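Local atomic coordinates of peroxiredoxin (Clostridioides difficile, PDB entry 6TSB), a protein that probably reduces peroxides through its peroxiredoxin part and hydrolyses chitin through a family 18 glycoside hydrolase domain, the part in this chain, in the spore coat. Residues 235-238 against 239-243; 193-196 against 197-201. All blocks are in the same frame, centred on the assembly; numbering follows the deposited sequence.

Contact 1. Residues 235-238 against 239-243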
# COMPACT_ATOMS: atom_id res chain seq x y z
N TYR A 235 -2.30 12.64 22.53
CA TYR A 235 -2.79 13.29 21.29
C TYR A 235 -3.31 12.24 20.30
O TYR A 235 -2.54 11.39 19.82
CB TYR A 235 -1.71 14.17 20.66
CG TYR A 235 -1.42 15.41 21.46
CD1 TYR A 235 -0.55 15.38 22.54
CD2 TYR A 235 -2.03 16.61 21.16
CE1 TYR A 235 -0.28 16.52 23.28
CE2 TYR A 235 -1.78 17.76 21.89
CZ TYR A 235 -0.91 17.71 22.96
OH TYR A 235 -0.67 18.84 23.68
N SER A 236 -4.60 12.35 19.99
CA SER A 236 -5.30 11.56 18.96
C SER A 236 -6.59 12.28 18.53
O SER A 236 -7.24 12.94 19.41
CB SER A 236 -5.58 10.18 19.49
OG SER A 236 -6.92 10.08 19.93
N VAL A 237 -7.02 12.13 17.28
CA VAL A 237 -8.26 12.81 16.80
C VAL A 237 -9.42 12.37 17.70
O VAL A 237 -10.13 13.25 18.19
CB VAL A 237 -8.58 12.52 15.32
CG1 VAL A 237 -9.94 13.07 14.92
CG2 VAL A 237 -7.48 13.03 14.39
N ASP A 238 -9.57 11.06 17.92
CA ASP A 238 -10.72 10.43 18.63
C ASP A 238 -10.85 11.01 20.04
O ASP A 238 -11.98 11.32 20.44
CB ASP A 238 -10.57 8.90 18.68
CG ASP A 238 -11.53 8.16 19.62
OD1 ASP A 238 -12.77 8.12 19.35
OD2 ASP A 238 -11.02 7.63 20.60
N ALA A 239 -9.75 11.09 20.77
CA ALA A 239 -9.71 11.67 22.14
C ALA A 239 -10.13 13.16 22.11
O ALA A 239 -10.69 13.64 23.13
CB ALA A 239 -8.34 11.46 22.74
N MET A 240 -9.87 13.90 21.02
CA MET A 240 -10.23 15.34 20.90
C MET A 240 -11.72 15.44 20.65
O MET A 240 -12.39 16.27 21.31
CB MET A 240 -9.47 16.05 19.79
CG MET A 240 -8.08 16.35 20.21
SD MET A 240 -7.27 17.52 19.11
CE MET A 240 -5.67 17.52 19.91
N VAL A 241 -12.26 14.56 19.81
CA VAL A 241 -13.73 14.53 19.58
C VAL A 241 -14.46 14.15 20.87
O VAL A 241 -15.49 14.76 21.18
CB VAL A 241 -14.08 13.58 18.45
CG1 VAL A 241 -15.57 13.62 18.17
CG2 VAL A 241 -13.27 13.89 17.20
N ARG A 242 -13.96 13.15 21.60
CA ARG A 242 -14.62 12.67 22.85
C ARG A 242 -14.50 13.75 23.93
O ARG A 242 -15.52 14.01 24.58
CB ARG A 242 -14.03 11.34 23.33
CG ARG A 242 -14.23 10.17 22.37
CD ARG A 242 -15.63 10.04 21.78
NE ARG A 242 -15.67 8.93 20.84
CZ ARG A 242 -16.67 8.66 20.01
NH1 ARG A 242 -17.74 9.44 19.98
NH2 ARG A 242 -16.57 7.61 19.20
N ASN A 243 -13.30 14.33 24.12
CA ASN A 243 -13.08 15.44 25.08
C ASN A 243 -14.08 16.58 24.81
O ASN A 243 -14.74 17.03 25.78
CB ASN A 243 -11.64 15.92 25.01
CG ASN A 243 -10.66 14.94 25.61
OD1 ASN A 243 -11.03 14.02 26.35
ND2 ASN A 243 -9.39 15.16 25.33
O HOH W 1 -13.45 6.63 21.74

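Contact 2. Residues 193-196 against 197-201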
# COMPACT_ATOMS: atom_id res chain seq x y z
N ASP A 193 -19.12 24.24 26.88
CA ASP A 193 -20.59 24.13 27.12
C ASP A 193 -21.26 25.50 26.96
O ASP A 193 -22.43 25.54 26.63
CB ASP A 193 -20.91 23.48 28.47
CG ASP A 193 -20.52 24.30 29.70
OD1 ASP A 193 -19.37 24.83 29.76
OD2 ASP A 193 -21.38 24.41 30.59
N LYS A 194 -20.55 26.60 27.22
CA LYS A 194 -21.10 27.98 27.07
C LYS A 194 -21.08 28.41 25.59
O LYS A 194 -22.11 28.95 25.14
CB LYS A 194 -20.35 28.96 27.97
CG LYS A 194 -20.58 28.78 29.47
CD LYS A 194 -21.99 29.17 29.88
CE LYS A 194 -22.78 28.05 30.53
NZ LYS A 194 -22.63 28.08 32.00
N ILE A 195 -19.98 28.19 24.85
CA ILE A 195 -19.88 28.62 23.41
C ILE A 195 -20.72 27.72 22.52
O ILE A 195 -21.12 28.20 21.47
CB ILE A 195 -18.45 28.65 22.90
CG1 ILE A 195 -17.89 27.24 22.70
CG2 ILE A 195 -17.58 29.50 23.79
CD1 ILE A 195 -16.48 27.26 22.13
N ALA A 196 -20.96 26.47 22.92
CA ALA A 196 -21.72 25.46 22.13
C ALA A 196 -22.99 26.05 21.55
O ALA A 196 -23.14 26.03 20.34
CB ALA A 196 -22.00 24.24 22.98
N PRO A 197 -23.94 26.58 22.35
CA PRO A 197 -25.21 27.08 21.82
C PRO A 197 -25.11 28.40 21.03
O PRO A 197 -26.09 28.73 20.33
CB PRO A 197 -26.10 27.28 23.05
CG PRO A 197 -25.13 27.50 24.19
CD PRO A 197 -23.90 26.69 23.82
N ILE A 198 -23.97 29.09 21.10
CA ILE A 198 -23.76 30.38 20.39
C ILE A 198 -23.35 30.10 18.94
O ILE A 198 -23.90 30.75 18.03
CB ILE A 198 -22.71 31.27 21.09
CG1 ILE A 198 -23.12 31.63 22.52
CG2 ILE A 198 -22.46 32.52 20.27
CD1 ILE A 198 -21.94 32.01 23.41
N ILE A 199 -22.39 29.20 18.75
CA ILE A 199 -21.75 28.92 17.43
C ILE A 199 -22.54 27.89 16.64
O ILE A 199 -23.35 27.16 17.21
CB ILE A 199 -20.30 28.47 17.64
CG1 ILE A 199 -20.18 27.04 18.17
CG2 ILE A 199 -19.58 29.45 18.54
CD1 ILE A 199 -18.76 26.64 18.49
N ASP A 200 -22.28 27.82 15.34
CA ASP A 200 -22.89 26.83 14.41
C ASP A 200 -21.97 25.62 14.33
O ASP A 200 -22.47 24.49 14.27
CB ASP A 200 -23.11 27.44 13.03
CG ASP A 200 -24.16 28.53 13.05
OD1 ASP A 200 -25.32 28.19 13.15
OD2 ASP A 200 -23.80 29.70 13.00
N TYR A 201 -20.66 25.82 14.39
CA TYR A 201 -19.68 24.73 14.25
C TYR A 201 -18.46 25.04 15.11
O TYR A 201 -18.11 26.21 15.27
CB TYR A 201 -19.26 24.56 12.79
CG TYR A 201 -20.36 24.08 11.88
CD1 TYR A 201 -20.79 22.77 11.92
CD2 TYR A 201 -20.96 24.92 10.96
CE1 TYR A 201 -21.82 22.31 11.11
CE2 TYR A 201 -21.96 24.48 10.11
CZ TYR A 201 -22.40 23.17 10.19
OH TYR A 201 -23.36 22.70 9.37

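Contact 1. Residues 235-238 against 239-243
Ser236 is the N-cap of helix 237-246. Its OG takes the N-H of Ala239 at 3.1 Å in a nearly straight bond (169°), serving an amide that the first turn cannot satisfy from within; a short hydroxyl side chain suits this place. Ser236 uses its backbone O as well, which takes Met240 N at 3.2 Å. Regular turns follow, Val241 N to Val237 O at 3.0 Å and Arg242 N to Asp238 O at 2.9 Å.

Asp238 and Arg242, one helical turn apart, form a salt bridge that is long and weak: Arg242 NE lies 3.4 Å from Asp238 OD1, and its N-H points only loosely at the oxygen (134°). The guanidinium stands almost at right angles to the carboxylate, 87° between planes, so the two groups do not lie flat in a two-pronged pairing. Water 1 donates to Asp238 OD2 at 2.9 Å and accepts weakly from Arg242 NE. Each charge has a stronger partner: Asp238 OD1 bonds to Tyr320 OH of the second subunit, and Arg242 NH1 pairs with Glu245.

Apolar packing comes last. Val237 and Val241 lie side by side, Val237 CG1 4.1 Å from Val241 CG2. Met240, extended beyond CG, carries its CE to 4.0 Å from Tyr235 CD2, approaching that poorly ordered ring obliquely. Met240 and Val241 both touch Leu204 of strand 201-204, and Val241 also packs on Leu326 of the second subunit.

The chemistry is that of a capped helix start whose Asp238, bonded to Tyr320 of the second subunit, probably also interacts favourably with the helix dipole.

Contact 2. Residues 193-196 against 197-201
Ile195 O receives two backbone N-H groups from the turn after residues 193-195. Ile199 N comes nearly in line with the carbonyl, at 3.2 Å and with a fairly straight N-H (160°), the i to i+4 bond of an alpha turn. Ile198 N is nearer, 3.0 Å from the same Ile195 O, but sits well above the carbonyl plane, 55° out of it, so the second bond is the less directed of the two.

Pro197 adds no donor, since its ring nitrogen carries no hydrogen. Its ring instead lies against the carbonyl of Lys194, with Pro197 CD 3.2 Å from Lys194 O. Pro197 CD necessarily lies close to Ala196 CB (3.2 Å), because the proline ring is closed on its own backbone N; the small methyl of alanine suits the place before it.

Among apolar side chains, Ile195 and Ile199 meet through their ends, CD1 to CD1 at 4.3 Å. In Ile199, CG1 takes the crowded position between backbone N and carbonyl carbon (chi1 74°), with CG1 3.6 Å from Ile195 O. Ile198, its CG1 anti to the carbonyl carbon, lays its CD1 3.5 Å from Lys194 O. Branched isoleucines give this short turn broad apolar surfaces.

Those surfaces face the barrel framework: Ile195 and Ile198 reach helix 154-169 at Leu162 and Thr163, while Ile198 and Ile199 touch strand 174-179 at Leu175 and Val177. Lys253 bonds to the carbonyls of Ala196 and Ile199. Asp200 bridges to Arg166 and accepts from Leu175 N, so helix 154-169 and strand 174-179 together hold the connection into strand 201-204.

Overall arrangement
From the N terminus, contact 2 comes first: residues 193-201 close the short turn that takes the chain from helix 192-195 into strand 201-204. Contact 1 follows in series at residues 235-243, where the chain enters helix 237-246 ahead of strand 254-264. Neither nests in nor crosses the other; their centres are 18 Å apart and their nearest atoms about 9 Å. They mark the entry to strand 201-204 and the start of the helix between it and its parallel neighbour 254-264, both within the TIM barrel of the family 18 domain. Contact 2 faces its own chain alone, whereas contact 1 also meets the second subunit.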